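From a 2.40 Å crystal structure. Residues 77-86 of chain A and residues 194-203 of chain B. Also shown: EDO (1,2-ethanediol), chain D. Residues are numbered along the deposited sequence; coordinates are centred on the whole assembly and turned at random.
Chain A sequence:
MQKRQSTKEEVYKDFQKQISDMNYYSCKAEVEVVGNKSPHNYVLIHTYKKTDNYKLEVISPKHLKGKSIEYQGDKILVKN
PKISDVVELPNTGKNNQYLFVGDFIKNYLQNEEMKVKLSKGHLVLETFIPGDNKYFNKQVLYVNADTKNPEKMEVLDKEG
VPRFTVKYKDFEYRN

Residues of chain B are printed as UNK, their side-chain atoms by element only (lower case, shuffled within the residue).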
ATOM      1  N   LEU A  77      -2.071  -1.467   7.517  1.00 65.14           N
ATOM      2  CA  LEU A  77      -0.639  -1.484   7.783  1.00 60.23           C
ATOM      3  C   LEU A  77      -0.430  -1.664   9.274  1.00 61.53           C
ATOM      4  O   LEU A  77      -0.932  -0.872  10.068  1.00 64.00           O
ATOM      5  CB  LEU A  77       0.015  -0.184   7.325  1.00 64.35           C
ATOM      6  CG  LEU A  77       0.070   0.128   5.835  1.00 67.69           C
ATOM      7  CD1 LEU A  77       0.418   1.575   5.680  1.00 73.06           C
ATOM      8  CD2 LEU A  77       1.103  -0.750   5.156  1.00 66.36           C
ATOM      9  N   VAL A  78       0.324  -2.681   9.660  1.00 61.17           N
ATOM     10  CA  VAL A  78       0.593  -2.971  11.058  1.00 55.15           C
ATOM     11  C   VAL A  78       2.095  -2.826  11.238  1.00 58.58           C
ATOM     12  O   VAL A  78       2.871  -3.500  10.552  1.00 64.45           O
ATOM     13  CB  VAL A  78       0.093  -4.376  11.438  1.00 57.24           C
ATOM     14  CG1 VAL A  78       0.222  -4.629  12.920  1.00 51.82           C
ATOM     15  CG2 VAL A  78      -1.343  -4.546  10.995  1.00 55.19           C
ATOM     16  N   LYS A  79       2.508  -1.925  12.119  1.00 55.77           N
ATOM     17  CA  LYS A  79       3.898  -1.491  12.185  1.00 57.93           C
ATOM     18  C   LYS A  79       4.467  -1.717  13.576  1.00 58.56           C
ATOM     19  O   LYS A  79       3.865  -1.291  14.570  1.00 60.46           O
ATOM     20  CB  LYS A  79       4.022  -0.014  11.800  1.00 61.21           C
ATOM     21  CG  LYS A  79       3.872   0.243  10.308  1.00 63.53           C
ATOM     22  CD  LYS A  79       4.209   1.664   9.949  1.00 63.10           C
ATOM     23  CE  LYS A  79       4.006   1.907   8.458  1.00 70.20           C
ATOM     24  NZ  LYS A  79       3.416   3.249   8.212  1.00 74.26           N
ATOM     25  N   ASN A  80       5.612  -2.397  13.641  1.00 58.32           N
ATOM     26  CA  ASN A  80       6.429  -2.462  14.853  1.00 59.89           C
ATOM     27  C   ASN A  80       7.782  -1.851  14.530  1.00 65.90           C
ATOM     28  O   ASN A  80       8.656  -2.534  13.959  1.00 66.27           O
ATOM     29  CB  ASN A  80       6.602  -3.888  15.372  1.00 56.35           C
ATOM     30  CG  ASN A  80       7.375  -3.941  16.703  1.00 64.79           C
ATOM     31  OD1 ASN A  80       7.709  -2.901  17.284  1.00 69.04           O
ATOM     32  ND2 ASN A  80       7.636  -5.149  17.199  1.00 59.12           N
ATOM     33  N   PRO A  81       8.009  -0.581  14.882  1.00 66.98           N
ATOM     34  CA  PRO A  81       9.271   0.066  14.506  1.00 65.92           C
ATOM     35  C   PRO A  81      10.443  -0.385  15.348  1.00 69.81           C
ATOM     36  O   PRO A  81      11.587  -0.218  14.918  1.00 73.13           O
ATOM     37  CB  PRO A  81       8.965   1.551  14.705  1.00 63.25           C
ATOM     38  CG  PRO A  81       7.980   1.564  15.846  1.00 64.42           C
ATOM     39  CD  PRO A  81       7.166   0.290  15.725  1.00 66.31           C
ATOM     40  N   LYS A  82      10.200  -0.994  16.510  1.00 74.69           N
ATOM     41  CA  LYS A  82      11.287  -1.516  17.330  1.00 73.82           C
ATOM     42  C   LYS A  82      12.119  -2.555  16.580  1.00 77.02           C
ATOM     43  O   LYS A  82      13.256  -2.827  16.976  1.00 87.17           O
ATOM     44  CB  LYS A  82      10.721  -2.115  18.633  1.00 74.88           C
ATOM     45  CG  LYS A  82      11.735  -2.307  19.768  1.00 75.78           C
ATOM     46  CD  LYS A  82      11.074  -2.860  21.038  1.00 82.80           C
ATOM     47  CE  LYS A  82      10.409  -1.749  21.870  1.00 87.40           C
ATOM     48  NZ  LYS A  82       9.806  -2.195  23.186  1.00 77.78           N
ATOM     49  N   ILE A  83      11.581  -3.159  15.519  1.00 78.04           N
ATOM     50  CA  ILE A  83      12.336  -4.114  14.711  1.00 75.56           C
ATOM     51  C   ILE A  83      12.174  -3.760  13.241  1.00 76.84           C
ATOM     52  O   ILE A  83      12.508  -4.561  12.359  1.00 80.16           O
ATOM     53  CB  ILE A  83      11.901  -5.569  14.973  1.00 70.77           C
ATOM     54  CG1 ILE A  83      10.418  -5.750  14.658  1.00 66.84           C
ATOM     55  CG2 ILE A  83      12.197  -5.971  16.407  1.00 73.57           C
ATOM     56  CD1 ILE A  83       9.921  -7.147  14.945  1.00 66.34           C
ATOM     57  N   SER A  84      11.656  -2.559  12.974  1.00 75.05           N
ATOM     58  CA  SER A  84      11.488  -2.058  11.609  1.00 77.07           C
ATOM     59  C   SER A  84      10.652  -3.018  10.761  1.00 80.27           C
ATOM     60  O   SER A  84      11.012  -3.355   9.630  1.00 81.59           O
ATOM     61  CB  SER A  84      12.848  -1.796  10.951  1.00 78.63           C
ATOM     62  OG  SER A  84      13.679  -1.020  11.797  1.00 84.30           O
ATOM     63  N   ASP A  85       9.523  -3.461  11.313  1.00 72.87           N
ATOM     64  CA  ASP A  85       8.633  -4.368  10.606  1.00 68.41           C
ATOM     65  C   ASP A  85       7.357  -3.650  10.189  1.00 64.75           C
ATOM     66  O   ASP A  85       6.737  -2.945  10.993  1.00 62.70           O
ATOM     67  CB  ASP A  85       8.285  -5.592  11.445  1.00 67.59           C
ATOM     68  CG  ASP A  85       7.737  -6.718  10.588  1.00 70.27           C
ATOM     69  OD1 ASP A  85       8.048  -6.711   9.372  1.00 67.34           O
ATOM     70  OD2 ASP A  85       6.993  -7.591  11.105  1.00 65.72           O
ATOM     71  N   VAL A  86       6.982  -3.826   8.927  1.00 66.79           N
ATOM     72  CA  VAL A  86       5.732  -3.324   8.376  1.00 63.66           C
ATOM     73  C   VAL A  86       5.045  -4.484   7.691  1.00 67.01           C
ATOM     74  O   VAL A  86       5.629  -5.113   6.799  1.00 69.06           O
ATOM     75  CB  VAL A  86       5.941  -2.190   7.368  1.00 66.31           C
ATOM     76  CG1 VAL A  86       4.651  -1.983   6.569  1.00 65.61           C
ATOM     77  CG2 VAL A  86       6.369  -0.906   8.086  1.00 65.77           C
TER
ATOM     78  N   UNK B 194      11.536 -11.976  23.866  1.00 63.74           N
ATOM     79  CA  UNK B 194      10.170 -12.392  24.151  1.00 62.91           C
ATOM     80  C   UNK B 194       9.167 -11.528  23.403  1.00 60.56           C
ATOM     81  O   UNK B 194       8.175 -12.041  22.866  1.00 59.28           O
ATOM     82  c   UNK B 194      10.687 -13.018  27.944  1.00 70.32           C
ATOM     83  o   UNK B 194      10.025 -12.074  28.368  1.00 69.36           O
ATOM     84  c   UNK B 194      10.855 -13.228  26.453  1.00 67.04           C
ATOM     85  c   UNK B 194       9.914 -12.341  25.650  1.00 63.60           C
ATOM     86  n   UNK B 194      11.274 -13.905  28.746  1.00 71.39           N
ATOM     87  N   UNK B 195       9.416 -10.218  23.337  1.00 59.75           N
ATOM     88  CA  UNK B 195       8.503  -9.346  22.599  1.00 60.35           C
ATOM     89  C   UNK B 195       8.523  -9.648  21.106  1.00 60.99           C
ATOM     90  O   UNK B 195       7.480  -9.597  20.444  1.00 55.85           O
ATOM     91  c   UNK B 195       8.837  -7.882  22.859  1.00 56.67           C
ATOM     92  c   UNK B 195       8.581  -7.465  24.279  1.00 62.61           C
ATOM     93  o   UNK B 195       9.518  -5.347  23.651  1.00 72.99           O
ATOM     94  c   UNK B 195       8.986  -6.025  24.563  1.00 67.87           C
ATOM     95  o   UNK B 195       8.758  -5.564  25.703  1.00 68.46           O
ATOM     96  N   UNK B 196       9.701  -9.954  20.560  1.00 59.91           N
ATOM     97  CA  UNK B 196       9.793 -10.337  19.152  1.00 54.59           C
ATOM     98  C   UNK B 196       8.928 -11.565  18.856  1.00 58.71           C
ATOM     99  O   UNK B 196       8.193 -11.605  17.857  1.00 55.72           O
ATOM    100  c   UNK B 196      11.258 -10.601  18.814  1.00 62.02           C
ATOM    101  c   UNK B 196      13.135 -10.057  17.252  1.00 76.42           C
ATOM    102  c   UNK B 196      13.569  -9.827  15.795  1.00 82.55           C
ATOM    103  c   UNK B 196      11.649 -10.462  17.359  1.00 71.58           C
ATOM    104  n   UNK B 196      14.962  -9.290  15.690  1.00 87.33           N
ATOM    105  N   UNK B 197       9.001 -12.577  19.725  1.00 57.69           N
ATOM    106  CA  UNK B 197       8.200 -13.787  19.542  1.00 55.12           C
ATOM    107  C   UNK B 197       6.714 -13.462  19.609  1.00 54.72           C
ATOM    108  O   UNK B 197       5.908 -13.946  18.802  1.00 52.41           O
ATOM    109  c   UNK B 197       7.466 -15.916  20.701  1.00 52.38           C
ATOM    110  c   UNK B 197       9.945 -15.428  20.286  1.00 58.65           C
ATOM    111  c   UNK B 197       8.576 -14.840  20.597  1.00 61.87           C
ATOM    112  c   UNK B 197      10.485 -16.258  21.391  1.00 62.35           C
ATOM    113  N   UNK B 198       6.323 -12.655  20.599  1.00 56.46           N
ATOM    114  CA  UNK B 198       4.923 -12.274  20.686  1.00 53.20           C
ATOM    115  C   UNK B 198       4.484 -11.572  19.409  1.00 50.06           C
ATOM    116  O   UNK B 198       3.409 -11.855  18.880  1.00 43.83           O
ATOM    117  c   UNK B 198       4.689 -11.391  21.910  1.00 49.27           C
ATOM    118  N   UNK B 199       5.323 -10.676  18.891  1.00 50.32           N
ATOM    119  CA  UNK B 199       5.035 -10.007  17.631  1.00 49.71           C
ATOM    120  C   UNK B 199       4.843 -11.009  16.494  1.00 53.18           C
ATOM    121  O   UNK B 199       3.889 -10.898  15.708  1.00 49.25           O
ATOM    122  c   UNK B 199       5.023  -6.994  14.437  1.00 53.08           C
ATOM    123  c   UNK B 199       3.358  -5.348  14.702  1.00 55.44           C
ATOM    124  n   UNK B 199       5.969  -7.806  13.866  1.00 57.85           N
ATOM    125  c   UNK B 199       3.272  -5.652  16.061  1.00 49.38           C
ATOM    126  c   UNK B 199       4.226  -6.009  13.874  1.00 53.24           C
ATOM    127  c   UNK B 199       5.912  -8.359  16.029  1.00 54.62           C
ATOM    128  c   UNK B 199       4.058  -6.631  16.618  1.00 51.38           C
ATOM    129  c   UNK B 199       6.492  -8.627  14.825  1.00 53.54           C
ATOM    130  c   UNK B 199       4.956  -7.322  15.798  1.00 53.05           C
ATOM    131  c   UNK B 199       6.160  -9.038  17.294  1.00 50.90           C
ATOM    132  N   UNK B 200       5.729 -12.002  16.392  1.00 50.12           N
ATOM    133  CA  UNK B 200       5.578 -12.993  15.329  1.00 54.05           C
ATOM    134  C   UNK B 200       4.246 -13.741  15.457  1.00 53.98           C
ATOM    135  O   UNK B 200       3.520 -13.919  14.470  1.00 49.23           O
ATOM    136  c   UNK B 200       6.755 -13.965  15.340  1.00 50.98           C
ATOM    137  N   UNK B 201       3.897 -14.164  16.677  1.00 51.26           N
ATOM    138  CA  UNK B 201       2.652 -14.909  16.861  1.00 49.55           C
ATOM    139  C   UNK B 201       1.454 -14.029  16.531  1.00 51.78           C
ATOM    140  O   UNK B 201       0.483 -14.473  15.890  1.00 53.03           O
ATOM    141  c   UNK B 201       3.790 -16.874  20.052  1.00 46.95           C
ATOM    142  c   UNK B 201       2.543 -15.473  18.287  1.00 44.39           C
ATOM    143  c   UNK B 201       3.816 -16.242  18.662  1.00 48.68           C
ATOM    144  c   UNK B 201       1.293 -16.363  18.369  1.00 44.68           C
ATOM    145  N   UNK B 202       1.495 -12.776  16.976  1.00 48.10           N
ATOM    146  CA  UNK B 202       0.403 -11.847  16.735  1.00 49.67           C
ATOM    147  C   UNK B 202       0.207 -11.618  15.245  1.00 53.13           C
ATOM    148  O   UNK B 202      -0.930 -11.636  14.746  1.00 52.40           O
ATOM    149  c   UNK B 202      -1.422  -9.171  17.267  1.00 45.01           C
ATOM    150  c   UNK B 202      -2.104  -8.033  16.859  1.00 44.38           C
ATOM    151  c   UNK B 202       0.610  -8.288  16.360  1.00 52.03           C
ATOM    152  c   UNK B 202      -1.412  -7.031  16.194  1.00 53.20           C
ATOM    153  c   UNK B 202      -0.056  -9.320  17.014  1.00 48.35           C
ATOM    154  c   UNK B 202       0.697 -10.541  17.473  1.00 46.51           C
ATOM    155  o   UNK B 202      -2.057  -5.895  15.779  1.00 54.33           O
ATOM    156  c   UNK B 202      -0.056  -7.154  15.938  1.00 50.86           C
ATOM    157  N   UNK B 203       1.306 -11.446  14.506  1.00 51.21           N
ATOM    158  CA  UNK B 203       1.188 -11.270  13.064  1.00 51.30           C
ATOM    159  C   UNK B 203       0.645 -12.539  12.419  1.00 51.79           C
ATOM    160  O   UNK B 203      -0.184 -12.474  11.509  1.00 50.05           O
ATOM    161  c   UNK B 203       1.687  -8.436  12.579  1.00 51.95           C
ATOM    162  c   UNK B 203       2.536 -10.832  12.462  1.00 53.58           C
ATOM    163  c   UNK B 203       2.835  -9.386  12.872  1.00 54.15           C
ATOM    164  c   UNK B 203       2.516 -10.915  10.955  1.00 56.63           C
TER
HETATM  165  C1  EDO D 302      -0.596  -2.345  18.748  1.00 56.31           C
HETATM  166  O1  EDO D 302      -1.252  -1.737  17.614  1.00 62.75           O
HETATM  167  C2  EDO D 302      -0.211  -3.752  18.359  1.00 54.50           C
HETATM  168  O2  EDO D 302      -0.438  -3.840  16.935  1.00 64.08           O

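Position 194 of chain B opens this stretch of helix with three side-chain carbons, the third carrying one oxygen and one nitrogen: an amide, hence B:Gln194. It lies out of reach of chain A, and its nitrogen is hydrogen-bonded elsewhere in the structure.

Position 195 also has three carbons, but the last bears two oxygens, and one of these lies near the amine of A:Lys82. The carboxylate of a long acid identifies B:Glu195. Its OE1 accepts a hydrogen bond from A:Lys82 NZ at 3.2 Å, part of a salt bridge. Two methylenes suit the place, for they carry the negative charge out from the helix to meet the amine of A:Lys82, whose side chain bends at chi3 (m).

At position 196, four carbons in a row end in nitrogen, and the chain runs beside A:Ile83, which makes it B:Lys196. Its CA-to-CB bond points sideways, yet the end of the chain comes nearer to chain A: CE is 4.1 Å from A:Ile83 CG2. A long aliphatic chain can lie beside an isoleucine while its amine reaches beyond.

Position 197 shows four carbons, forked at the first, with one arm two carbons long; this is B:Ile197, buried but out of reach of chain A. Position 198 has a single carbon, so it is B:Ala198, likewise buried and remote.

Position 199 carries one carbon followed by fused five- and six-membered rings holding eight carbons and one nitrogen. The ring nitrogen faces the carboxylate of A:Asp85, and A:Asn80 CB lies over a ring face. Only an indole fits, and the residue is B:Trp199. Its NE1 donates to A:Asp85 OD2 at 3.0 Å, with a nearly straight N-H...O angle of 171°; the acceptor lies at the ring edge, where the N-H projects. A:Asn80 CB is 3.5 Å from the centroid of the six-membered ring and 9° off its normal, a CH-pi contact. A:Val78 CG1 lies 3.7 Å from CH2 of the indole, and A:Ile83 CD1 is 3.7 Å from its CD1. A broad ring with one polar N-H can satisfy all these neighbours together.

Position 200, with one carbon, is B:Ala200, pointing sideways and making no contact. Position 201 repeats the forked four-carbon pattern with one longer arm: B:Ile201, buried and out of reach.

Position 202 has one carbon, then a six-carbon ring bearing an oxygen; it touches A:Val78, and so is B:Tyr202. Its CE2 lies 3.9 Å from A:Val78 CG1, while its OH shares a 2.9 Å hydrogen bond with O2 of the ethanediol. The ring supplies carbon surface and the hydroxyl a polar end.

Position 203 is again four carbons forked at the first, also touching A:Val78: B:Ile203, whose CD1 approaches A:Val78 CG1 at 4.1 Å, a fitting apolar neighbour for a buried valine.

The contact works around the indole. Strand 77-80 runs nearly antiparallel to the helix, at 171°, and A:Val78 and A:Asn80 point toward it while A:Lys79 between them points away. Backbone hydrogen bonds between A:Asn80 and A:Asp85 join the two strands, bringing the CH-pi donor and the carboxylate to the same tryptophan. Apolar packing and the salt bridge extend the contact along the helix.

Chain B (194-203) QEKIAWAIYI
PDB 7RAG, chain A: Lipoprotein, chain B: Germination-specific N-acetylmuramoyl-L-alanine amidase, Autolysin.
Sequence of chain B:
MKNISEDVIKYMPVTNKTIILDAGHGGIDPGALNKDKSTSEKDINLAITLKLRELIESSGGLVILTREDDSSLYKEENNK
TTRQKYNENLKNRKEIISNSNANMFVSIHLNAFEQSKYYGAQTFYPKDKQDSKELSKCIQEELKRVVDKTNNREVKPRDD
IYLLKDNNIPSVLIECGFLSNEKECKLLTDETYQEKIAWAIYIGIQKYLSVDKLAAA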